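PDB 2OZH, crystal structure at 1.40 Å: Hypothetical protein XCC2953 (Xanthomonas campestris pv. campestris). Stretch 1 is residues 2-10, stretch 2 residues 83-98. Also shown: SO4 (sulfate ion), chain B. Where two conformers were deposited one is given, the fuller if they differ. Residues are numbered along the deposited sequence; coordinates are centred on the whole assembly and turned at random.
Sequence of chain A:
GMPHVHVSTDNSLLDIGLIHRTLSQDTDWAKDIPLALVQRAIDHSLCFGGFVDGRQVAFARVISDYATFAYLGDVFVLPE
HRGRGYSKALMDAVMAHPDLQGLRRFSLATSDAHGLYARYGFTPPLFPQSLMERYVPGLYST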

# COMPACT_ATOMS: atom_id res chain seq x y z
N MSE A 2 -29.72 -15.44 -2.91
CA MSE A 2 -28.60 -14.69 -3.46
C MSE A 2 -28.83 -13.18 -3.34
O MSE A 2 -29.99 -12.71 -3.46
CB MSE A 2 -28.36 -15.07 -4.92
CG MSE A 2 -27.95 -16.51 -5.09
SE MSE A 2 -28.08 -17.02 -6.99
CE MSE A 2 -26.58 -16.03 -7.68
N PRO A 3 -27.76 -12.42 -3.07
CA PRO A 3 -27.95 -10.98 -2.97
C PRO A 3 -28.21 -10.33 -4.29
O PRO A 3 -27.65 -10.74 -5.31
CB PRO A 3 -26.60 -10.48 -2.43
CG PRO A 3 -25.63 -11.44 -2.89
CD PRO A 3 -26.35 -12.78 -2.86
N HIS A 4 -29.04 -9.30 -4.30
CA HIS A 4 -29.14 -8.46 -5.46
C HIS A 4 -28.35 -7.20 -5.06
O HIS A 4 -28.90 -6.32 -4.41
CB HIS A 4 -30.61 -8.17 -5.76
CG HIS A 4 -31.48 -9.40 -5.74
ND1 HIS A 4 -31.04 -10.64 -6.13
CD2 HIS A 4 -32.78 -9.56 -5.38
CE1 HIS A 4 -32.02 -11.52 -6.01
NE2 HIS A 4 -33.09 -10.88 -5.56
N VAL A 5 -27.08 -7.14 -5.42
CA VAL A 5 -26.23 -5.97 -5.11
C VAL A 5 -25.39 -5.60 -6.29
O VAL A 5 -24.81 -6.45 -6.96
CB VAL A 5 -25.34 -6.22 -3.85
CG1 VAL A 5 -24.37 -7.39 -4.09
CG2 VAL A 5 -24.59 -5.00 -3.40
N HIS A 6 -25.26 -4.30 -6.53
CA HIS A 6 -24.41 -3.85 -7.61
C HIS A 6 -23.04 -3.52 -7.05
O HIS A 6 -22.94 -2.78 -6.06
CB HIS A 6 -24.97 -2.55 -8.19
CG HIS A 6 -26.33 -2.67 -8.76
ND1 HIS A 6 -26.59 -3.33 -9.94
CD2 HIS A 6 -27.52 -2.20 -8.32
CE1 HIS A 6 -27.89 -3.26 -10.19
NE2 HIS A 6 -28.47 -2.59 -9.22
N VAL A 7 -21.96 -4.00 -7.68
CA VAL A 7 -20.61 -3.71 -7.25
C VAL A 7 -19.96 -2.88 -8.34
O VAL A 7 -20.00 -3.24 -9.53
CB VAL A 7 -19.77 -5.00 -7.00
CG1 VAL A 7 -18.37 -4.61 -6.58
CG2 VAL A 7 -20.45 -5.83 -5.88
N SER A 8 -19.42 -1.73 -7.96
CA SER A 8 -18.76 -0.84 -8.89
C SER A 8 -17.42 -0.39 -8.39
O SER A 8 -17.20 -0.28 -7.17
CB SER A 8 -19.61 0.39 -9.11
OG SER A 8 -19.02 1.30 -10.06
N THR A 9 -16.51 -0.13 -9.34
CA THR A 9 -15.26 0.54 -9.04
C THR A 9 -15.20 1.97 -9.58
O THR A 9 -14.14 2.59 -9.58
CB THR A 9 -14.04 -0.24 -9.55
OG1 THR A 9 -14.22 -0.49 -10.95
CG2 THR A 9 -13.89 -1.54 -8.79
N ASP A 10 -16.34 2.51 -10.00
CA ASP A 10 -16.44 3.89 -10.47
C ASP A 10 -16.65 4.82 -9.29
O ASP A 10 -17.75 4.84 -8.70
CB ASP A 10 -17.59 3.97 -11.47
CG ASP A 10 -17.74 5.35 -12.08
OD1 ASP A 10 -17.22 6.35 -11.58
OD2 ASP A 10 -18.46 5.41 -13.11
N GLY A 83 -25.53 -9.91 6.49
CA GLY A 83 -25.96 -11.29 6.31
C GLY A 83 -26.54 -11.63 4.95
O GLY A 83 -27.10 -12.71 4.77
N ARG A 84 -26.42 -10.72 3.99
CA ARG A 84 -26.98 -10.87 2.67
C ARG A 84 -25.96 -11.18 1.60
O ARG A 84 -26.28 -11.20 0.43
CB ARG A 84 -27.77 -9.62 2.30
CG ARG A 84 -28.97 -9.43 3.16
CD ARG A 84 -29.63 -8.09 2.89
NE ARG A 84 -30.91 -7.90 3.55
CZ ARG A 84 -32.11 -8.09 2.99
NH1 ARG A 84 -32.23 -8.53 1.73
NH2 ARG A 84 -33.20 -7.85 3.70
N GLY A 85 -24.71 -11.37 1.98
CA GLY A 85 -23.65 -11.65 1.05
C GLY A 85 -22.97 -10.45 0.45
O GLY A 85 -22.15 -10.63 -0.48
N TYR A 86 -23.25 -9.26 0.96
CA TYR A 86 -22.64 -8.05 0.35
C TYR A 86 -21.12 -7.97 0.58
O TYR A 86 -20.40 -7.58 -0.36
CB TYR A 86 -23.38 -6.79 0.82
CG TYR A 86 -24.85 -6.74 0.52
CD1 TYR A 86 -25.45 -7.58 -0.43
CD2 TYR A 86 -25.67 -5.82 1.15
CE1 TYR A 86 -26.80 -7.52 -0.68
CE2 TYR A 86 -27.01 -5.74 0.89
CZ TYR A 86 -27.59 -6.60 -0.04
OH TYR A 86 -28.91 -6.51 -0.26
N SER A 87 -20.60 -8.38 1.75
CA SER A 87 -19.13 -8.42 1.98
C SER A 87 -18.47 -9.33 0.98
O SER A 87 -17.43 -8.99 0.37
CB SER A 87 -18.75 -8.93 3.39
OG SER A 87 -18.94 -7.94 4.37
N LYS A 88 -19.03 -10.52 0.83
CA LYS A 88 -18.50 -11.51 -0.07
C LYS A 88 -18.56 -10.98 -1.50
O LYS A 88 -17.66 -11.22 -2.27
CB LYS A 88 -19.27 -12.85 0.03
CG LYS A 88 -18.88 -13.89 -1.07
CD LYS A 88 -19.76 -15.14 -1.10
CE LYS A 88 -19.16 -16.24 -1.95
NZ LYS A 88 -19.45 -16.01 -3.40
N ALA A 89 -19.63 -10.28 -1.86
CA ALA A 89 -19.72 -9.76 -3.23
C ALA A 89 -18.56 -8.81 -3.49
O ALA A 89 -17.92 -8.83 -4.57
CB ALA A 89 -21.07 -9.07 -3.48
N LEU A 90 -18.27 -7.96 -2.52
CA LEU A 90 -17.18 -7.04 -2.71
C LEU A 90 -15.83 -7.75 -2.71
O LEU A 90 -14.97 -7.45 -3.54
CB LEU A 90 -17.27 -5.88 -1.72
CG LEU A 90 -18.10 -4.67 -2.16
CD1 LEU A 90 -19.55 -5.01 -2.35
CD2 LEU A 90 -17.96 -3.54 -1.22
N MSE A 91 -15.61 -8.69 -1.79
CA MSE A 91 -14.35 -9.41 -1.78
C MSE A 91 -14.13 -10.25 -3.00
O MSE A 91 -13.01 -10.35 -3.52
CB MSE A 91 -14.25 -10.30 -0.54
CG MSE A 91 -14.00 -9.54 0.72
SE MSE A 91 -12.38 -8.47 0.73
CE MSE A 91 -11.31 -9.61 0.26
N ASP A 92 -15.21 -10.84 -3.50
CA ASP A 92 -15.10 -11.57 -4.74
C ASP A 92 -14.64 -10.66 -5.87
O ASP A 92 -13.78 -11.03 -6.70
CB ASP A 92 -16.43 -12.24 -5.12
CG ASP A 92 -16.77 -13.46 -4.28
OD1 ASP A 92 -15.94 -13.96 -3.52
OD2 ASP A 92 -17.95 -13.90 -4.41
N ALA A 93 -15.15 -9.42 -5.91
CA ALA A 93 -14.77 -8.48 -6.93
C ALA A 93 -13.32 -8.04 -6.74
O ALA A 93 -12.59 -7.85 -7.72
CB ALA A 93 -15.67 -7.26 -6.86
N VAL A 94 -12.89 -7.85 -5.50
CA VAL A 94 -11.47 -7.55 -5.23
C VAL A 94 -10.57 -8.65 -5.73
O VAL A 94 -9.55 -8.40 -6.41
CB VAL A 94 -11.22 -7.29 -3.73
CG1 VAL A 94 -9.75 -7.15 -3.39
CG2 VAL A 94 -12.00 -6.06 -3.24
N MSE A 95 -10.91 -9.89 -5.39
CA MSE A 95 -10.05 -11.01 -5.76
C MSE A 95 -10.02 -11.23 -7.25
O MSE A 95 -9.01 -11.76 -7.79
CB MSE A 95 -10.52 -12.29 -5.07
CG MSE A 95 -10.37 -12.32 -3.59
SE MSE A 95 -8.50 -12.41 -2.95
CE MSE A 95 -8.41 -10.58 -2.74
N ALA A 96 -11.09 -10.86 -7.95
CA ALA A 96 -11.18 -11.04 -9.40
C ALA A 96 -10.76 -9.84 -10.21
O ALA A 96 -10.76 -9.89 -11.45
CB ALA A 96 -12.63 -11.45 -9.82
N HIS A 97 -10.44 -8.71 -9.56
CA HIS A 97 -10.25 -7.50 -10.34
C HIS A 97 -9.05 -7.59 -11.28
O HIS A 97 -7.99 -8.02 -10.86
CB HIS A 97 -10.06 -6.29 -9.40
CG HIS A 97 -10.18 -4.99 -10.12
ND1 HIS A 97 -9.15 -4.46 -10.86
CD2 HIS A 97 -11.24 -4.16 -10.29
CE1 HIS A 97 -9.56 -3.35 -11.45
NE2 HIS A 97 -10.83 -3.14 -11.10
N PRO A 98 -9.20 -7.17 -12.54
CA PRO A 98 -8.10 -7.41 -13.46
C PRO A 98 -6.81 -6.69 -13.13
O PRO A 98 -5.75 -7.10 -13.61
CB PRO A 98 -8.66 -6.92 -14.81
CG PRO A 98 -9.88 -6.22 -14.54
CD PRO A 98 -10.38 -6.59 -13.19
S SO4 B . -21.89 -9.72 5.46
O1 SO4 B . -21.70 -11.14 5.62
O2 SO4 B . -20.66 -9.15 6.01
O3 SO4 B . -21.99 -9.64 4.04
O4 SO4 B . -22.96 -9.19 6.31
O HOH W 1 -30.24 -7.32 -2.35
O HOH W 2 -11.85 -0.80 -12.29

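The contact between these stretches is a matter of fit. No direct hydrogen bond crosses it; apolar side chains supply the grip, two waters bridge between polar groups, and about 410 Å² of surface is buried, counting both sides. A short strand, residues 6-8, with the loop leading into it, runs along the helix 86-96 in roughly the same direction, the axes crossing at -37° and approaching to 9.1 Å.

The first rule is alternation. Pro 3, Val 5, Val 7 and Thr 9 point their CA-to-CB bonds toward the other stretch, while Met 2 (a selenomethionine), His 4, His 6 and Ser 8 point away. Extended backbone thus yields a row of bumps at every second residue. The helix answers with Tyr 86, Ala 89, Leu 90 and Ala 93, a spacing of three and four that keeps one side of it in register with the row.

The second rule is that small residues make the hollows. Ala 89 and Ala 93 point toward the strand but offer just a methyl each, so the branched valines can come close. Val 5 CG1 lies 3.8 Å from Ala 89 CB. Val 7, with chi1 in the t well, spreads its two methyls over the helix: CG1 of Val 7 sits 3.8 Å from Ala 93 CB, while Val 7 CG2 is 4.1 Å from Ala 89 CB and 3.7 Å from Leu 90 CD1. Val 7 therefore fits among three side chains and has more area covered by the other stretch than any other residue here. Leu 90 starts out sideways, but its end comes nearer and forms one wall of this pocket.

Tyr 86 supplies the large, flat surface at the start of the helix. It too leaves the backbone sideways and then brings its ring across. Val 5 CG2 lies over one face, and Val 5 CB is 3.7 Å from Tyr 86 CD1; Pro 3 meets the ring at its edge, with Pro 3 CB 3.4 Å from Tyr 86 CE1. The same proline packs against backbone, its CB 3.0 Å from Arg 84 O. Gly 85, the N-cap residue, leaves room for this: a CB there would stand 3.3 Å from Pro 3 CG, a tight approach, and its backbone angles call for glycine in any case.

Polar ends are reconciled through water. Water 1 donates a hydrogen bond to His 4 O at 2.7 Å and is hydrogen-bonded to Tyr 86 OH at 2.6 Å, so the buried tyrosine can lend its ring to packing and still satisfy its hydroxyl. At the far end, Thr 9 CG2 lies 4.0 Å from His 97 CD2, and water 2 joins Thr 9 OG1, at 2.7 Å, to His 97 NE2, at 2.8 Å. Threonine suits this place because it offers a methyl for contact and a hydroxyl for the bridge.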